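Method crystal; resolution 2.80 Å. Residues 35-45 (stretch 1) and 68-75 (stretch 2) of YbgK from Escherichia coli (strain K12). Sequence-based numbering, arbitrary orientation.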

ATOM      1  N   PRO A  35      -2.721  14.561   6.684  1.00 21.82           N
ATOM      2  CA  PRO A  35      -3.176  15.861   7.216  1.00 21.94           C
ATOM      3  C   PRO A  35      -2.465  17.077   6.613  1.00 25.57           C
ATOM      4  O   PRO A  35      -3.087  18.130   6.521  1.00 25.58           O
ATOM      5  CB  PRO A  35      -2.861  15.751   8.714  1.00 23.77           C
ATOM      6  CG  PRO A  35      -2.853  14.301   8.990  1.00 27.86           C
ATOM      7  CD  PRO A  35      -2.221  13.704   7.774  1.00 23.12           C
ATOM      8  N   ALA A  36      -1.188  16.943   6.191  1.00 21.95           N
ATOM      9  CA  ALA A  36      -0.448  18.056   5.581  1.00 22.10           C
ATOM     10  C   ALA A  36      -1.007  18.415   4.192  1.00 26.62           C
ATOM     11  O   ALA A  36      -1.272  19.589   3.940  1.00 26.99           O
ATOM     12  CB  ALA A  36       1.027  17.730   5.476  1.00 22.66           C
ATOM     13  N   LEU A  37      -1.204  17.421   3.310  1.00 22.87           N
ATOM     14  CA  LEU A  37      -1.777  17.613   1.969  1.00 23.07           C
ATOM     15  C   LEU A  37      -3.227  18.148   2.035  1.00 27.47           C
ATOM     16  O   LEU A  37      -3.601  19.010   1.232  1.00 27.67           O
ATOM     17  CB  LEU A  37      -1.739  16.264   1.214  1.00 22.85           C
ATOM     18  CG  LEU A  37      -2.343  16.244  -0.193  1.00 27.95           C
ATOM     19  CD1 LEU A  37      -1.469  15.485  -1.164  1.00 28.10           C
ATOM     20  CD2 LEU A  37      -3.731  15.608  -0.199  1.00 30.55           C
ATOM     21  N   ARG A  38      -4.039  17.624   2.981  1.00 24.09           N
ATOM     22  CA  ARG A  38      -5.439  18.040   3.141  1.00 24.60           C
ATOM     23  C   ARG A  38      -5.542  19.514   3.515  1.00 29.30           C
ATOM     24  O   ARG A  38      -6.319  20.223   2.887  1.00 29.68           O
ATOM     25  CB  ARG A  38      -6.191  17.171   4.167  1.00 24.51           C
ATOM     26  CG  ARG A  38      -6.571  15.812   3.593  1.00 33.29           C
ATOM     27  CD  ARG A  38      -7.285  14.909   4.566  1.00 42.52           C
ATOM     28  NE  ARG A  38      -7.676  13.657   3.918  1.00 51.83           N
ATOM     29  CZ  ARG A  38      -8.221  12.609   4.527  1.00 66.46           C
ATOM     30  NH1 ARG A  38      -8.461  12.645   5.837  1.00 56.18           N
ATOM     31  NH2 ARG A  38      -8.533  11.519   3.842  1.00 52.16           N
ATOM     32  N   ILE A  39      -4.726  19.989   4.473  1.00 25.80           N
ATOM     33  CA  ILE A  39      -4.718  21.400   4.893  1.00 26.40           C
ATOM     34  C   ILE A  39      -4.300  22.306   3.723  1.00 30.95           C
ATOM     35  O   ILE A  39      -4.920  23.348   3.517  1.00 31.29           O
ATOM     36  CB  ILE A  39      -3.794  21.607   6.128  1.00 29.39           C
ATOM     37  CG1 ILE A  39      -4.388  20.927   7.384  1.00 29.59           C
ATOM     38  CG2 ILE A  39      -3.541  23.095   6.407  1.00 31.13           C
ATOM     39  CD1 ILE A  39      -3.371  20.627   8.496  1.00 35.40           C
ATOM     40  N   ALA A  40      -3.259  21.901   2.963  1.00 27.33           N
ATOM     41  CA  ALA A  40      -2.765  22.654   1.806  1.00 27.71           C
ATOM     42  C   ALA A  40      -3.860  22.832   0.758  1.00 32.34           C
ATOM     43  O   ALA A  40      -4.093  23.953   0.310  1.00 32.64           O
ATOM     44  CB  ALA A  40      -1.563  21.954   1.186  1.00 27.93           C
ATOM     45  N   ASN A  41      -4.541  21.732   0.380  1.00 28.91           N
ATOM     46  CA  ASN A  41      -5.625  21.796  -0.606  1.00 29.55           C
ATOM     47  C   ASN A  41      -6.810  22.595  -0.051  1.00 34.89           C
ATOM     48  O   ASN A  41      -7.463  23.320  -0.803  1.00 35.65           O
ATOM     49  CB  ASN A  41      -6.073  20.392  -1.055  1.00 29.02           C
ATOM     50  CG  ASN A  41      -5.060  19.667  -1.912  1.00 44.52           C
ATOM     51  OD1 ASN A  41      -4.514  20.224  -2.869  1.00 37.37           O
ATOM     52  ND2 ASN A  41      -4.842  18.384  -1.649  1.00 34.33           N
ATOM     53  N   LEU A  42      -7.066  22.489   1.263  1.00 31.49           N
ATOM     54  CA  LEU A  42      -8.134  23.257   1.900  1.00 32.35           C
ATOM     55  C   LEU A  42      -7.836  24.759   1.807  1.00 37.51           C
ATOM     56  O   LEU A  42      -8.703  25.524   1.379  1.00 38.02           O
ATOM     57  CB  LEU A  42      -8.341  22.829   3.366  1.00 32.04           C
ATOM     58  CG  LEU A  42      -9.173  21.548   3.567  1.00 36.52           C
ATOM     59  CD1 LEU A  42      -8.891  20.916   4.915  1.00 36.05           C
ATOM     60  CD2 LEU A  42     -10.666  21.824   3.425  1.00 40.10           C
ATOM     61  N   LEU A  43      -6.603  25.168   2.144  1.00 34.23           N
ATOM     62  CA  LEU A  43      -6.195  26.574   2.073  1.00 35.18           C
ATOM     63  C   LEU A  43      -6.400  27.147   0.672  1.00 40.48           C
ATOM     64  O   LEU A  43      -6.902  28.261   0.563  1.00 41.11           O
ATOM     65  CB  LEU A  43      -4.724  26.758   2.489  1.00 34.78           C
ATOM     66  CG  LEU A  43      -4.431  26.664   3.980  1.00 39.07           C
ATOM     67  CD1 LEU A  43      -2.977  26.291   4.220  1.00 38.75           C
ATOM     68  CD2 LEU A  43      -4.785  27.967   4.690  1.00 42.40           C
ATOM     69  N   VAL A  44      -6.063  26.383  -0.393  1.00 37.21           N
ATOM     70  CA  VAL A  44      -6.217  26.879  -1.763  1.00 37.99           C
ATOM     71  C   VAL A  44      -7.672  26.766  -2.299  1.00 42.77           C
ATOM     72  O   VAL A  44      -7.940  27.307  -3.369  1.00 43.23           O
ATOM     73  CB  VAL A  44      -5.203  26.267  -2.766  1.00 41.45           C
ATOM     74  CG1 VAL A  44      -3.788  26.747  -2.461  1.00 40.96           C
ATOM     75  CG2 VAL A  44      -5.262  24.749  -2.827  1.00 40.33           C
ATOM     76  N   GLY A  45      -8.581  26.112  -1.578  1.00 39.36           N
ATOM     77  CA  GLY A  45      -9.980  26.010  -1.980  1.00 40.19           C
ATOM     78  C   GLY A  45     -10.337  24.747  -2.732  1.00 43.85           C
ATOM     79  O   GLY A  45     -11.516  24.524  -3.009  1.00 44.45           O
ATOM     80  N   GLY A  68      -2.675  32.937  -9.656  1.00 42.77           N
ATOM     81  CA  GLY A  68      -3.594  32.246  -8.768  1.00 41.87           C
ATOM     82  C   GLY A  68      -3.151  32.319  -7.329  1.00 44.79           C
ATOM     83  O   GLY A  68      -2.620  33.342  -6.893  1.00 44.95           O
ATOM     84  N   TRP A  69      -3.370  31.235  -6.579  1.00 40.03           N
ATOM     85  CA  TRP A  69      -3.002  31.140  -5.163  1.00 38.92           C
ATOM     86  C   TRP A  69      -2.261  29.837  -4.914  1.00 41.01           C
ATOM     87  O   TRP A  69      -2.406  28.895  -5.696  1.00 40.27           O
ATOM     88  CB  TRP A  69      -4.259  31.214  -4.276  1.00 37.94           C
ATOM     89  CG  TRP A  69      -5.133  32.406  -4.544  1.00 40.50           C
ATOM     90  CD1 TRP A  69      -6.069  32.530  -5.528  1.00 44.47           C
ATOM     91  CD2 TRP A  69      -5.160  33.631  -3.804  1.00 41.20           C
ATOM     92  NE1 TRP A  69      -6.663  33.768  -5.461  1.00 45.37           N
ATOM     93  CE2 TRP A  69      -6.130  34.461  -4.407  1.00 46.68           C
ATOM     94  CE3 TRP A  69      -4.460  34.109  -2.688  1.00 42.20           C
ATOM     95  CZ2 TRP A  69      -6.416  35.743  -3.927  1.00 47.24           C
ATOM     96  CZ3 TRP A  69      -4.754  35.376  -2.207  1.00 44.92           C
ATOM     97  CH2 TRP A  69      -5.712  36.182  -2.832  1.00 47.07           C
ATOM     98  N   PHE A  70      -1.462  29.776  -3.831  1.00 36.60           N
ATOM     99  CA  PHE A  70      -0.710  28.571  -3.471  1.00 35.06           C
ATOM    100  C   PHE A  70      -0.539  28.466  -1.950  1.00 38.18           C
ATOM    101  O   PHE A  70      -0.877  29.398  -1.218  1.00 38.20           O
ATOM    102  CB  PHE A  70       0.659  28.543  -4.179  1.00 36.76           C
ATOM    103  CG  PHE A  70       1.793  29.243  -3.464  1.00 38.38           C
ATOM    104  CD1 PHE A  70       1.928  30.621  -3.523  1.00 42.52           C
ATOM    105  CD2 PHE A  70       2.752  28.516  -2.773  1.00 39.68           C
ATOM    106  CE1 PHE A  70       2.992  31.262  -2.889  1.00 43.62           C
ATOM    107  CE2 PHE A  70       3.806  29.160  -2.126  1.00 42.74           C
ATOM    108  CZ  PHE A  70       3.918  30.527  -2.186  1.00 41.89           C
ATOM    109  N   ALA A  71      -0.020  27.327  -1.490  1.00 33.56           N
ATOM    110  CA  ALA A  71       0.201  27.086  -0.066  1.00 32.84           C
ATOM    111  C   ALA A  71       1.249  25.998   0.154  1.00 35.37           C
ATOM    112  O   ALA A  71       1.404  25.115  -0.690  1.00 34.58           O
ATOM    113  CB  ALA A  71      -1.110  26.692   0.600  1.00 33.45           C
ATOM    114  N   LEU A  72       1.967  26.066   1.291  1.00 31.49           N
ATOM    115  CA  LEU A  72       2.991  25.088   1.683  1.00 30.63           C
ATOM    116  C   LEU A  72       2.667  24.509   3.066  1.00 34.11           C
ATOM    117  O   LEU A  72       2.239  25.253   3.943  1.00 33.98           O
ATOM    118  CB  LEU A  72       4.381  25.737   1.706  1.00 31.16           C
ATOM    119  CG  LEU A  72       5.111  25.939   0.379  1.00 36.28           C
ATOM    120  CD1 LEU A  72       6.275  26.901   0.568  1.00 37.15           C
ATOM    121  CD2 LEU A  72       5.612  24.612  -0.195  1.00 38.09           C
ATOM    122  N   THR A  73       2.812  23.183   3.242  1.00 30.21           N
ATOM    123  CA  THR A  73       2.553  22.484   4.511  1.00 29.69           C
ATOM    124  C   THR A  73       3.672  21.445   4.730  1.00 33.28           C
ATOM    125  O   THR A  73       4.634  21.406   3.960  1.00 32.88           O
ATOM    126  CB  THR A  73       1.146  21.841   4.506  1.00 36.67           C
ATOM    127  OG1 THR A  73       0.984  21.130   3.288  1.00 34.91           O
ATOM    128  CG2 THR A  73       0.014  22.858   4.693  1.00 36.02           C
ATOM    129  N   GLY A  74       3.559  20.635   5.787  1.00 29.87           N
ATOM    130  CA  GLY A  74       4.539  19.604   6.121  1.00 29.59           C
ATOM    131  C   GLY A  74       5.761  20.172   6.818  1.00 34.40           C
ATOM    132  O   GLY A  74       5.627  21.067   7.656  1.00 34.71           O
ATOM    133  N   ALA A  75       6.962  19.674   6.473  1.00 31.32           N
ATOM    134  CA  ALA A  75       8.213  20.140   7.075  1.00 32.03           C
ATOM    135  C   ALA A  75       8.600  21.523   6.541  1.00 36.87           C
ATOM    136  O   ALA A  75       8.553  21.747   5.332  1.00 36.33           O
ATOM    137  CB  ALA A  75       9.329  19.148   6.791  1.00 32.82           C
TER

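A helix lies nearly antiparallel against a strand in a close, largely apolar packing in which alanines and larger aliphatic side chains of the helix meet the strand, pinned by a single hydrogen bond from a threonine to the helix backbone. The axes approach to 7.1 Å at 164°, and small residues sit where the backbones come closest: Ala36 and Ala40, one turn apart, both point toward the strand, with CA–CA distances of 5.2 Å from Ala36 to Gly74 and 5.7 Å from Ala40 to Ala71.

Thr73 has the most area covered by the other stretch, 79 Å². With chi1 in p, its OG1 donates to Ala36 O at 2.8 Å; that carbonyl also accepts the helical bond from Ala40 N, so the threonine joins the helix without breaking its ladder. Ala40 CB sits 3.4 Å from Thr73 OG1, while Thr73 CG2 meets Ile39 CG2 at 4.0 Å, so one side chain serves both polar and apolar needs.

Further along, Ala71 CB packs 4.1 Å from both Leu43 CB and Val44 CG1. The same valine methyl lies 3.7 Å from Phe70 C, resting on the strand backbone. Phe70 and Leu72 point away, following the strand's alternation. At Gly74, positive phi favours glycine, and Ala36 CB comes within 3.9 Å of Gly74 N. Together the stretches bury 345 Å².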